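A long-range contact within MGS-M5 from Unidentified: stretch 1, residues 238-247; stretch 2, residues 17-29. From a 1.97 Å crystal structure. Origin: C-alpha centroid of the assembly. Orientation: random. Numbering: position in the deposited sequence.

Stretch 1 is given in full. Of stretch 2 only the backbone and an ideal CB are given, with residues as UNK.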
ATOM      1  N   LEU A 238     -11.169 -14.027  -1.349  1.00 20.80           N
ATOM      2  CA  LEU A 238     -12.149 -13.269  -2.140  1.00 21.37           C
ATOM      3  C   LEU A 238     -11.598 -11.870  -2.538  1.00 20.57           C
ATOM      4  O   LEU A 238     -11.873 -11.357  -3.646  1.00 20.91           O
ATOM      5  CB  LEU A 238     -13.470 -13.092  -1.379  1.00 21.14           C
ATOM      6  CG  LEU A 238     -14.238 -14.412  -1.129  1.00 22.65           C
ATOM      7  CD1 LEU A 238     -15.399 -14.272  -0.081  1.00 19.16           C
ATOM      8  CD2 LEU A 238     -14.750 -14.997  -2.486  1.00 22.92           C
ATOM      9  N   VAL A 239     -10.867 -11.247  -1.621  1.00 19.48           N
ATOM     10  CA  VAL A 239     -10.220  -9.972  -1.970  1.00 19.77           C
ATOM     11  C   VAL A 239      -9.281 -10.158  -3.150  1.00 21.49           C
ATOM     12  O   VAL A 239      -9.263  -9.357  -4.117  1.00 21.47           O
ATOM     13  CB  VAL A 239      -9.449  -9.386  -0.775  1.00 18.90           C
ATOM     14  CG1 VAL A 239      -8.612  -8.142  -1.281  1.00 16.39           C
ATOM     15  CG2 VAL A 239     -10.467  -8.997   0.290  1.00 19.48           C
ATOM     16  N   ARG A 240      -8.508 -11.237  -3.109  1.00 22.31           N
ATOM     17  CA  ARG A 240      -7.505 -11.433  -4.155  1.00 22.83           C
ATOM     18  C   ARG A 240      -8.151 -11.661  -5.490  1.00 22.32           C
ATOM     19  O   ARG A 240      -7.659 -11.168  -6.524  1.00 24.97           O
ATOM     20  CB  ARG A 240      -6.600 -12.619  -3.833  1.00 23.44           C
ATOM     21  CG  ARG A 240      -5.347 -12.686  -4.741  1.00 24.12           C
ATOM     22  CD  ARG A 240      -4.429 -11.396  -4.491  1.00 28.38           C
ATOM     23  NE  ARG A 240      -3.392 -11.223  -5.507  1.00 31.42           N
ATOM     24  CZ  ARG A 240      -3.577 -10.740  -6.737  1.00 31.39           C
ATOM     25  NH1 ARG A 240      -4.796 -10.441  -7.184  1.00 29.10           N
ATOM     26  NH2 ARG A 240      -2.528 -10.597  -7.547  1.00 30.98           N
ATOM     27  N   ILE A 241      -9.247 -12.423  -5.494  1.00 21.37           N
ATOM     28  CA  ILE A 241      -9.998 -12.650  -6.742  1.00 20.97           C
ATOM     29  C   ILE A 241     -10.544 -11.319  -7.251  1.00 22.00           C
ATOM     30  O   ILE A 241     -10.419 -10.982  -8.425  1.00 20.13           O
ATOM     31  CB  ILE A 241     -11.143 -13.660  -6.540  1.00 19.83           C
ATOM     32  CG1 ILE A 241     -10.545 -15.065  -6.248  1.00 18.61           C
ATOM     33  CG2 ILE A 241     -12.051 -13.692  -7.764  1.00 18.82           C
ATOM     34  CD1 ILE A 241     -11.556 -16.070  -5.537  1.00 18.71           C
ATOM     35  N   THR A 242     -11.104 -10.540  -6.336  1.00 21.53           N
ATOM     36  CA  THR A 242     -11.656  -9.226  -6.681  1.00 20.71           C
ATOM     37  C   THR A 242     -10.576  -8.309  -7.293  1.00 20.60           C
ATOM     38  O   THR A 242     -10.814  -7.575  -8.267  1.00 21.30           O
ATOM     39  CB  THR A 242     -12.269  -8.573  -5.423  1.00 20.47           C
ATOM     40  OG1 THR A 242     -13.294  -9.468  -4.905  1.00 20.54           O
ATOM     41  CG2 THR A 242     -12.893  -7.212  -5.772  1.00 19.92           C
ATOM     42  N   ALA A 243      -9.404  -8.320  -6.687  1.00 21.14           N
ATOM     43  CA  ALA A 243      -8.311  -7.421  -7.135  1.00 20.01           C
ATOM     44  C   ALA A 243      -7.826  -7.818  -8.510  1.00 20.00           C
ATOM     45  O   ALA A 243      -7.551  -6.965  -9.355  1.00 22.94           O
ATOM     46  CB  ALA A 243      -7.145  -7.456  -6.118  1.00 20.15           C
ATOM     47  N   ALA A 244      -7.792  -9.132  -8.773  1.00 19.57           N
ATOM     48  CA  ALA A 244      -7.376  -9.587 -10.121  1.00 22.51           C
ATOM     49  C   ALA A 244      -8.315  -9.050 -11.184  1.00 21.80           C
ATOM     50  O   ALA A 244      -7.895  -8.679 -12.302  1.00 23.45           O
ATOM     51  CB  ALA A 244      -7.337 -11.107 -10.187  1.00 24.21           C
ATOM     52  N   ILE A 245      -9.611  -9.020 -10.857  1.00 21.24           N
ATOM     53  CA  ILE A 245     -10.611  -8.492 -11.803  1.00 21.32           C
ATOM     54  C   ILE A 245     -10.573  -6.949 -11.902  1.00 21.89           C
ATOM     55  O   ILE A 245     -10.431  -6.388 -12.983  1.00 24.55           O
ATOM     56  CB  ILE A 245     -12.050  -8.940 -11.398  1.00 19.90           C
ATOM     57  CG1 ILE A 245     -12.142 -10.466 -11.484  1.00 19.70           C
ATOM     58  CG2 ILE A 245     -13.103  -8.166 -12.293  1.00 24.53           C
ATOM     59  CD1 ILE A 245     -13.410 -11.054 -10.739  1.00 21.97           C
ATOM     60  N   PHE A 246     -10.665  -6.239 -10.782  1.00 20.25           N
ATOM     61  CA  PHE A 246     -10.725  -4.775 -10.894  1.00 21.58           C
ATOM     62  C   PHE A 246      -9.381  -4.156 -11.346  1.00 23.04           C
ATOM     63  O   PHE A 246      -9.352  -3.092 -11.944  1.00 23.51           O
ATOM     64  CB  PHE A 246     -11.180  -4.145  -9.575  1.00 23.93           C
ATOM     65  CG  PHE A 246     -12.674  -4.276  -9.385  1.00 25.95           C
ATOM     66  CD1 PHE A 246     -13.211  -5.437  -8.855  1.00 27.52           C
ATOM     67  CD2 PHE A 246     -13.524  -3.299  -9.858  1.00 29.16           C
ATOM     68  CE1 PHE A 246     -14.647  -5.591  -8.730  1.00 28.36           C
ATOM     69  CE2 PHE A 246     -14.943  -3.425  -9.739  1.00 32.53           C
ATOM     70  CZ  PHE A 246     -15.493  -4.573  -9.190  1.00 28.83           C
ATOM     71  N   ASN A 247      -8.278  -4.816 -11.044  1.00 22.33           N
ATOM     72  CA  ASN A 247      -6.959  -4.310 -11.526  1.00 23.43           C
ATOM     73  C   ASN A 247      -6.589  -4.900 -12.886  1.00 23.30           C
ATOM     74  O   ASN A 247      -5.485  -4.656 -13.406  1.00 23.07           O
ATOM     75  CB  ASN A 247      -5.862  -4.611 -10.499  1.00 25.74           C
ATOM     76  CG  ASN A 247      -6.058  -3.811  -9.222  1.00 29.33           C
ATOM     77  OD1 ASN A 247      -6.294  -2.616  -9.268  1.00 32.87           O
ATOM     78  ND2 ASN A 247      -5.994  -4.460  -8.121  1.00 31.02           N
ATOM     79  N   UNK A  17     -16.035 -10.378   6.583  1.00 19.86           N
ATOM     80  CA  UNK A  17     -14.575 -10.474   6.636  1.00 20.52           C
ATOM     81  C   UNK A  17     -14.018 -10.042   5.275  1.00 21.06           C
ATOM     82  O   UNK A  17     -13.063  -9.275   5.173  1.00 21.36           O
ATOM     83  CB  UNK A  17     -14.124 -11.892   6.992  1.00 20.52           C
ATOM     84  N   UNK A  18     -14.689 -10.475   4.224  1.00 20.96           N
ATOM     85  CA  UNK A  18     -14.353 -10.024   2.879  1.00 20.15           C
ATOM     86  C   UNK A  18     -14.458  -8.483   2.758  1.00 20.89           C
ATOM     87  O   UNK A  18     -13.493  -7.798   2.325  1.00 19.94           O
ATOM     88  CB  UNK A  18     -15.273 -10.701   1.861  1.00 20.15           C
ATOM     89  N   UNK A  19     -15.594  -7.921   3.155  1.00 20.75           N
ATOM     90  CA  UNK A  19     -15.772  -6.483   3.088  1.00 21.44           C
ATOM     91  C   UNK A  19     -14.701  -5.742   3.933  1.00 20.80           C
ATOM     92  O   UNK A  19     -14.096  -4.778   3.445  1.00 23.09           O
ATOM     93  CB  UNK A  19     -17.179  -6.115   3.564  1.00 21.44           C
ATOM     94  N   UNK A  20     -14.445  -6.223   5.152  1.00 20.89           N
ATOM     95  CA  UNK A  20     -13.502  -5.513   6.013  1.00 19.82           C
ATOM     96  C   UNK A  20     -12.109  -5.586   5.412  1.00 20.75           C
ATOM     97  O   UNK A  20     -11.330  -4.637   5.519  1.00 21.08           O
ATOM     98  CB  UNK A  20     -13.507  -6.093   7.429  1.00 19.82           C
ATOM     99  N   UNK A  21     -11.758  -6.750   4.880  1.00 20.96           N
ATOM    100  CA  UNK A  21     -10.433  -6.897   4.265  1.00 20.47           C
ATOM    101  C   UNK A  21     -10.284  -5.924   3.093  1.00 20.89           C
ATOM    102  O   UNK A  21      -9.209  -5.290   2.929  1.00 21.42           O
ATOM    103  CB  UNK A  21     -10.213  -8.336   3.793  1.00 20.47           C
ATOM    104  N   UNK A  22     -11.350  -5.770   2.293  1.00 20.95           N
ATOM    105  CA  UNK A  22     -11.333  -4.780   1.187  1.00 22.56           C
ATOM    106  C   UNK A  22     -11.156  -3.358   1.668  1.00 22.94           C
ATOM    107  O   UNK A  22     -10.422  -2.583   1.039  1.00 24.74           O
ATOM    108  CB  UNK A  22     -12.628  -4.869   0.377  1.00 22.56           C
ATOM    109  N   UNK A  23     -11.847  -3.010   2.754  1.00 20.55           N
ATOM    110  CA  UNK A  23     -11.686  -1.685   3.352  1.00 21.19           C
ATOM    111  C   UNK A  23     -10.235  -1.468   3.806  1.00 20.29           C
ATOM    112  O   UNK A  23      -9.654  -0.392   3.590  1.00 21.81           O
ATOM    113  CB  UNK A  23     -12.643  -1.515   4.533  1.00 21.19           C
ATOM    114  N   UNK A  24      -9.639  -2.456   4.455  1.00 18.17           N
ATOM    115  CA  UNK A  24      -8.269  -2.282   4.911  1.00 18.91           C
ATOM    116  C   UNK A  24      -7.221  -2.306   3.785  1.00 20.26           C
ATOM    117  O   UNK A  24      -6.157  -1.768   3.959  1.00 21.25           O
ATOM    118  CB  UNK A  24      -7.941  -3.375   5.930  1.00 18.91           C
ATOM    119  N   UNK A  25      -7.520  -3.014   2.688  1.00 19.89           N
ATOM    120  CA  UNK A  25      -6.630  -3.035   1.536  1.00 23.21           C
ATOM    121  C   UNK A  25      -6.960  -1.902   0.557  1.00 24.14           C
ATOM    122  O   UNK A  25      -6.211  -1.702  -0.372  1.00 24.83           O
ATOM    123  CB  UNK A  25      -6.719  -4.388   0.828  1.00 23.21           C
ATOM    124  N   UNK A  26      -8.078  -1.198   0.731  1.00 21.76           N
ATOM    125  CA  UNK A  26      -8.500  -0.221  -0.298  1.00 22.56           C
ATOM    126  C   UNK A  26      -8.715  -0.825  -1.690  1.00 22.75           C
ATOM    127  O   UNK A  26      -8.331  -0.255  -2.711  1.00 21.19           O
ATOM    128  CB  UNK A  26      -7.453   0.890  -0.402  1.00 22.56           C
ATOM    129  N   UNK A  27      -9.336  -2.000  -1.765  1.00 20.38           N
ATOM    130  CA  UNK A  27      -9.509  -2.718  -3.044  1.00 21.22           C
ATOM    131  C   UNK A  27     -10.360  -2.019  -4.074  1.00 21.50           C
ATOM    132  O   UNK A  27     -10.005  -1.952  -5.269  1.00 22.25           O
ATOM    133  CB  UNK A  27     -10.125  -4.092  -2.776  1.00 21.22           C
ATOM    134  N   UNK A  28     -11.478  -1.464  -3.613  1.00 20.80           N
ATOM    135  CA  UNK A  28     -12.351  -0.741  -4.553  1.00 21.93           C
ATOM    136  C   UNK A  28     -12.843   0.519  -3.864  1.00 21.74           C
ATOM    137  O   UNK A  28     -12.697   0.635  -2.655  1.00 23.28           O
ATOM    138  CB  UNK A  28     -13.527  -1.606  -5.012  1.00 21.93           C
ATOM    139  N   UNK A  29     -13.458   1.410  -4.641  1.00 22.36           N
ATOM    140  CA  UNK A  29     -14.063   2.624  -4.129  1.00 23.41           C
ATOM    141  C   UNK A  29     -15.426   2.386  -3.406  1.00 26.33           C
ATOM    142  O   UNK A  29     -15.696   2.987  -2.364  1.00 25.39           O
ATOM    143  CB  UNK A  29     -14.254   3.604  -5.289  1.00 23.41           C
TER

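Positions 17 to 25 continue a helix that crosses the helix of stretch 1 at 55°, with the axes 9.8 Å apart at their closest.

At position 17 nothing of stretch 1 lies within 5.5 Å of the ideal CB, so stretch 1 sets no preference; the residue is Ser 17, bonded elsewhere in the structure.

Position 18 points its CA-to-CB bond sideways, with the ideal CB 4.1 Å from Leu 238 CD1. A short apolar side chain could touch Leu 238, but a long one could run along the neighbouring helix toward the hydroxyl of Thr 242. A side chain with an apolar shaft and a polar tip would use both features, and Tyr 18 does. Its CD1 packs 3.4 Å from Leu 238 CB, and its OH donates a hydrogen bond to Thr 242 OG1 at 2.7 Å. Thr 242 OG1 in turn donates to Leu 238 O, also at 2.7 Å, so the tyrosine proton completes a short relay that ends on the helix backbone.

Positions 19 and 20 point away, and stretch 1 leaves them free: Ala 19 and Tyr 20.

Position 21 points toward stretch 1, its ideal CB already 3.6 Å from Val 239 CG2. A small residue suits so close an approach, and Ala 21 makes the contact with its CB alone.

Position 22 points sideways, with Val 239 CG2 4.7 Å from the ideal CB; a flexible apolar chain could fill in beside it. Met 22 places CG 3.7 Å from Val 239 CG2 and SD 4.1 Å from Thr 242 CG2.

Positions 23 and 24 are out of reach. They hold Val 23 and Asn 24, whose ND2 donates to Tyr 20 O (2.8 Å).

Position 25 faces Val 239 CG1, 4.7 Å from the ideal CB. Apolar chains or long polar ones with aliphatic stems would serve; Gln 25 helps form the hole around Val 239, shared with Tyr 18, Ala 21 and Met 22.

Position 26 has phi 58° and psi 42°. Positive phi favours glycine, and Gly 26 is where the chain leaves the helix.

Position 27 points toward Val 239 and Thr 242, where a small or beta-branched residue would fit. Thr 27 sets OG1 3.5 Å from Val 239 CG1 and CG2 4.0 Å from Thr 242 CG2, while a water links its O (3.0 Å) to Asn 247 ND2 (3.2 Å).

Position 28, in extended conformation, faces the Phe 246 ring; aliphatic groups suit an aromatic face. Val 28 lays CG1 4.0 Å from the centroid of that ring.

Position 29 is out of reach: Glu 29, bonded elsewhere.

Stretch 2 17-29: SYAYAMVNQGTVE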
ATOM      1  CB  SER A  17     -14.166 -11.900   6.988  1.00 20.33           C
ATOM      2  OG  SER A  17     -14.484 -12.152   8.357  1.00 23.86           O
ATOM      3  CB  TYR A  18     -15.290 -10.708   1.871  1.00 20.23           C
ATOM      4  CG  TYR A  18     -15.271 -10.094   0.468  1.00 20.23           C
ATOM      5  CD1 TYR A  18     -14.083  -9.953  -0.254  1.00 21.06           C
ATOM      6  CD2 TYR A  18     -16.449  -9.686  -0.132  1.00 19.64           C
ATOM      7  CE1 TYR A  18     -14.083  -9.396  -1.587  1.00 21.96           C
ATOM      8  CE2 TYR A  18     -16.479  -9.159  -1.461  1.00 21.75           C
ATOM      9  CZ  TYR A  18     -15.287  -9.029  -2.174  1.00 23.21           C
ATOM     10  OH  TYR A  18     -15.316  -8.503  -3.452  1.00 24.97           O
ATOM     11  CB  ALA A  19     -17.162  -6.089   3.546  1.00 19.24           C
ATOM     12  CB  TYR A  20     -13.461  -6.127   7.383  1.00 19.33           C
ATOM     13  CG  TYR A  20     -12.756  -5.350   8.490  1.00 18.71           C
ATOM     14  CD1 TYR A  20     -13.059  -3.998   8.763  1.00 18.30           C
ATOM     15  CD2 TYR A  20     -11.915  -6.012   9.340  1.00 18.08           C
ATOM     16  CE1 TYR A  20     -12.476  -3.366   9.873  1.00 18.56           C
ATOM     17  CE2 TYR A  20     -11.341  -5.390  10.451  1.00 19.83           C
ATOM     18  CZ  TYR A  20     -11.652  -4.088  10.703  1.00 18.07           C
ATOM     19  OH  TYR A  20     -11.086  -3.560  11.832  1.00 20.00           O
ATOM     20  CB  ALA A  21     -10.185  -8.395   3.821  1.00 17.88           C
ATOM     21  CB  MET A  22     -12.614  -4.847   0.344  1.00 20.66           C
ATOM     22  CG  MET A  22     -12.554  -6.064  -0.627  1.00 23.53           C
ATOM     23  SD  MET A  22     -13.632  -5.802  -2.017  1.00 29.15           S
ATOM     24  CE  MET A  22     -15.174  -5.864  -1.159  1.00 26.61           C
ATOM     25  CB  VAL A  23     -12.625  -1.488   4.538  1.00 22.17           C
ATOM     26  CG1 VAL A  23     -12.310  -0.171   5.288  1.00 22.47           C
ATOM     27  CG2 VAL A  23     -14.076  -1.482   4.039  1.00 20.76           C
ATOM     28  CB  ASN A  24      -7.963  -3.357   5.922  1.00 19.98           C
ATOM     29  CG  ASN A  24      -8.563  -3.000   7.289  1.00 21.75           C
ATOM     30  OD1 ASN A  24      -7.960  -2.205   8.013  1.00 22.76           O
ATOM     31  ND2 ASN A  24      -9.765  -3.523   7.611  1.00 21.45           N
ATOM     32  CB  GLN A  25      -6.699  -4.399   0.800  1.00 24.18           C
ATOM     33  CG  GLN A  25      -6.139  -5.568   1.651  1.00 24.86           C
ATOM     34  CD  GLN A  25      -5.884  -6.796   0.791  1.00 29.03           C
ATOM     35  OE1 GLN A  25      -5.503  -6.662  -0.393  1.00 24.72           O
ATOM     36  NE2 GLN A  25      -6.123  -8.010   1.351  1.00 25.45           N
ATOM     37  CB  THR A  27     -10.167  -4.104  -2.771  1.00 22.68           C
ATOM     38  OG1 THR A  27      -9.369  -4.710  -1.760  1.00 23.21           O
ATOM     39  CG2 THR A  27     -10.128  -4.962  -4.056  1.00 22.07           C
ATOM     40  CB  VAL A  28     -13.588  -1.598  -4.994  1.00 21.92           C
ATOM     41  CG1 VAL A  28     -13.148  -2.863  -5.700  1.00 21.80           C
ATOM     42  CG2 VAL A  28     -14.474  -1.945  -3.741  1.00 23.11           C
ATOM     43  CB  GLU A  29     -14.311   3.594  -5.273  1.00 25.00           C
ATOM     44  CG  GLU A  29     -14.920   4.933  -4.783  1.00 26.95           C
ATOM     45  CD  GLU A  29     -15.128   5.951  -5.890  1.00 31.13           C
ATOM     46  OE1 GLU A  29     -14.365   5.929  -6.905  1.00 32.39           O
ATOM     47  OE2 GLU A  29     -16.031   6.813  -5.735  1.00 31.33           O
TER
HETATM   48  O   HOH W   1      -7.156  -2.489  -5.848  0.50 22.54           O
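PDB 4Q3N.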